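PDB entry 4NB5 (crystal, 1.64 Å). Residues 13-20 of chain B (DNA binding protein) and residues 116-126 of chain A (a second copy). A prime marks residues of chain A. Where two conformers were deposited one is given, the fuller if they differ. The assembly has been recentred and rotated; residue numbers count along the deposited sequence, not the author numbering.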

# COMPACT_ATOMS: atom_id res chain seq x y z
N GLU B 13 14.88 -34.27 8.82
CA GLU B 13 14.21 -33.00 9.07
C GLU B 13 14.80 -31.90 8.20
O GLU B 13 16.01 -31.87 7.96
CB GLU B 13 14.33 -32.61 10.55
CG GLU B 13 15.28 -33.49 11.36
CD GLU B 13 16.74 -33.23 11.04
OE1 GLU B 13 17.09 -32.08 10.69
OE2 GLU B 13 17.55 -34.19 11.13
N PRO B 14 13.95 -30.99 7.71
CA PRO B 14 14.45 -29.92 6.85
C PRO B 14 15.28 -28.93 7.65
O PRO B 14 15.12 -28.84 8.87
CB PRO B 14 13.17 -29.24 6.35
CG PRO B 14 12.19 -29.46 7.45
CD PRO B 14 12.51 -30.83 8.01
N ASP B 15 16.16 -28.20 6.98
CA ASP B 15 16.83 -27.10 7.64
C ASP B 15 16.45 -25.80 6.95
O ASP B 15 15.73 -25.80 5.95
CB ASP B 15 18.35 -27.28 7.70
CG ASP B 15 19.01 -27.29 6.33
OD1 ASP B 15 20.09 -27.90 6.21
OD2 ASP B 15 18.47 -26.68 5.39
N ILE B 16 16.93 -24.70 7.50
CA ILE B 16 16.56 -23.38 7.02
C ILE B 16 16.91 -23.13 5.56
O ILE B 16 16.17 -22.43 4.85
CB ILE B 16 17.21 -22.28 7.87
CG1 ILE B 16 16.48 -22.12 9.20
CG2 ILE B 16 17.24 -20.96 7.11
CD1 ILE B 16 14.98 -22.13 9.08
N MET B 17 18.02 -23.66 5.07
CA MET B 17 18.33 -23.35 3.68
C MET B 17 17.41 -24.11 2.73
O MET B 17 17.15 -23.60 1.64
CB MET B 17 19.81 -23.55 3.34
CG MET B 17 20.68 -22.31 3.62
SD MET B 17 19.96 -20.71 3.13
CE MET B 17 20.04 -20.78 1.34
N GLU B 18 16.88 -25.25 3.14
CA GLU B 18 15.90 -25.95 2.31
C GLU B 18 14.61 -25.13 2.20
O GLU B 18 13.99 -25.06 1.14
CB GLU B 18 15.59 -27.34 2.89
CG GLU B 18 14.60 -28.14 2.07
CD GLU B 18 14.45 -29.56 2.57
OE1 GLU B 18 13.70 -30.34 1.94
OE2 GLU B 18 15.07 -29.90 3.60
N PHE B 19 14.21 -24.50 3.30
CA PHE B 19 13.05 -23.62 3.30
C PHE B 19 13.28 -22.41 2.38
O PHE B 19 12.43 -22.06 1.56
CB PHE B 19 12.73 -23.16 4.72
CG PHE B 19 11.74 -22.04 4.79
CD1 PHE B 19 10.39 -22.28 4.55
CD2 PHE B 19 12.16 -20.75 5.07
CE1 PHE B 19 9.49 -21.24 4.60
CE2 PHE B 19 11.26 -19.72 5.11
CZ PHE B 19 9.93 -19.96 4.88
N VAL B 20 14.44 -21.78 2.54
CA VAL B 20 14.79 -20.61 1.74
C VAL B 20 14.80 -20.97 0.25
O VAL B 20 14.24 -20.26 -0.59
CB VAL B 20 16.15 -20.04 2.17
CG1 VAL B 20 16.65 -19.00 1.17
CG2 VAL B 20 16.05 -19.43 3.55
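Chain A, residues 116-126: DLADVGLRALG

Residues 116′ to 124′ form the last turns of an α-helix that runs nearly antiparallel to helix 16-20 of chain B: the N-to-C directions differ by 164°, and the axes approach to 8.7 Å. Gly121′ lies opposite Phe19 (CA to CA 5.5 Å) and Ala124′ opposite Asp15 (CA to CA 4.4 Å). No hydrogen bond crosses between the stretches, so packing shapes the contact.

Asp116′ is out of reach of chain B. At Leu117′ the backbone matters most: its O lies 3.2 Å from Phe19 CE1, near the plane of the ring, while it also accepts the helical hydrogen bond from Gly121′ N. Ala118′ turns its methyl away, but its N borders the same ring edge. Asp119′ also points away.

Val120′, in the t rotamer, points toward chain B and brings CG1 to 3.8 Å from Pro14 CB and 4.3 Å from Phe19 CB, a branched aliphatic side chain suited to filling the space between them. Gly121′ is where the ring settles on the helix. Its CA lies over one face of Phe19, 4.1 Å from the ring centroid, a CH-π contact; an ideal CB would stand a tight 3.1 Å from Phe19 CD1. Phe19 is thus a knob among Leu117′, Ala118′, Val120′ and Gly121′.

Leu122′ faces away. Arg123′ then points toward chain B, and one face of its flat guanidinium lies against Pro14 CD, 3.2 Å from NH1. Ala124′ permits the close backbone approach: its CA makes a CA-H···O contact with Pro14 O at 3.4 Å, and its small CB rests 3.6 Å from Ile16 CD1. Leu125′ is the first residue to leave helical geometry (phi/psi -104/17), yet its CD2 meets Ile16 CD1 at 3.5 Å, extending the apolar patch. Gly126′ lies beyond the contact.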

# COMPACT_ATOMS: atom_id res chain seq x y z
N ASP A 116 2.08 -24.60 3.24
CA ASP A 116 2.87 -25.83 3.38
C ASP A 116 4.36 -25.50 3.56
O ASP A 116 5.06 -26.16 4.33
CB ASP A 116 2.68 -26.75 2.16
CG ASP A 116 1.30 -27.38 2.09
OD1 ASP A 116 0.57 -27.38 3.11
OD2 ASP A 116 0.93 -27.88 1.00
N LEU A 117 4.84 -24.48 2.86
CA LEU A 117 6.24 -24.08 3.01
C LEU A 117 6.49 -23.48 4.39
O LEU A 117 7.53 -23.74 5.01
CB LEU A 117 6.65 -23.08 1.93
CG LEU A 117 6.73 -23.62 0.50
CD1 LEU A 117 7.24 -22.54 -0.45
CD2 LEU A 117 7.63 -24.83 0.44
N ALA A 118 5.54 -22.70 4.90
CA ALA A 118 5.66 -22.20 6.26
C ALA A 118 5.85 -23.37 7.23
O ALA A 118 6.61 -23.28 8.19
CB ALA A 118 4.44 -21.38 6.66
N ASP A 119 5.15 -24.47 6.98
CA ASP A 119 5.25 -25.64 7.85
C ASP A 119 6.67 -26.22 7.79
O ASP A 119 7.22 -26.65 8.82
CB ASP A 119 4.21 -26.69 7.48
CG ASP A 119 2.80 -26.28 7.87
OD1 ASP A 119 2.61 -25.74 8.98
OD2 ASP A 119 1.87 -26.53 7.08
N VAL A 120 7.26 -26.23 6.60
CA VAL A 120 8.65 -26.66 6.45
C VAL A 120 9.59 -25.78 7.28
O VAL A 120 10.45 -26.28 8.00
CB VAL A 120 9.09 -26.63 4.97
CG1 VAL A 120 10.58 -26.91 4.85
CG2 VAL A 120 8.29 -27.64 4.15
N GLY A 121 9.41 -24.46 7.17
CA GLY A 121 10.18 -23.52 7.95
C GLY A 121 10.04 -23.75 9.44
O GLY A 121 11.01 -23.66 10.19
N LEU A 122 8.82 -24.04 9.89
CA LEU A 122 8.59 -24.25 11.31
C LEU A 122 9.33 -25.49 11.80
O LEU A 122 9.91 -25.49 12.87
CB LEU A 122 7.09 -24.36 11.61
CG LEU A 122 6.36 -23.02 11.56
CD1 LEU A 122 4.85 -23.23 11.57
CD2 LEU A 122 6.77 -22.11 12.71
N ARG A 123 9.32 -26.55 11.00
CA ARG A 123 10.06 -27.75 11.36
C ARG A 123 11.55 -27.46 11.38
O ARG A 123 12.28 -27.95 12.26
CB ARG A 123 9.77 -28.88 10.38
CG ARG A 123 8.34 -29.39 10.42
CD ARG A 123 8.25 -30.77 9.78
NE ARG A 123 9.01 -31.75 10.55
CZ ARG A 123 9.83 -32.66 10.02
NH1 ARG A 123 10.01 -32.75 8.71
NH2 ARG A 123 10.47 -33.50 10.82
N ALA A 124 12.02 -26.66 10.43
CA ALA A 124 13.44 -26.32 10.36
C ALA A 124 13.89 -25.53 11.58
O ALA A 124 15.07 -25.53 11.92
CB ALA A 124 13.73 -25.55 9.10
N LEU A 125 12.96 -24.85 12.24
CA LEU A 125 13.29 -24.09 13.45
C LEU A 125 12.82 -24.77 14.75
O LEU A 125 12.75 -24.13 15.79
CB LEU A 125 12.68 -22.69 13.38
CG LEU A 125 13.28 -21.74 12.34
CD1 LEU A 125 12.61 -20.36 12.39
CD2 LEU A 125 14.78 -21.61 12.57
N GLY A 126 12.52 -26.06 14.68
CA GLY A 126 11.98 -26.78 15.83
C GLY A 126 12.88 -26.79 17.06
O GLY A 126 12.39 -26.83 18.19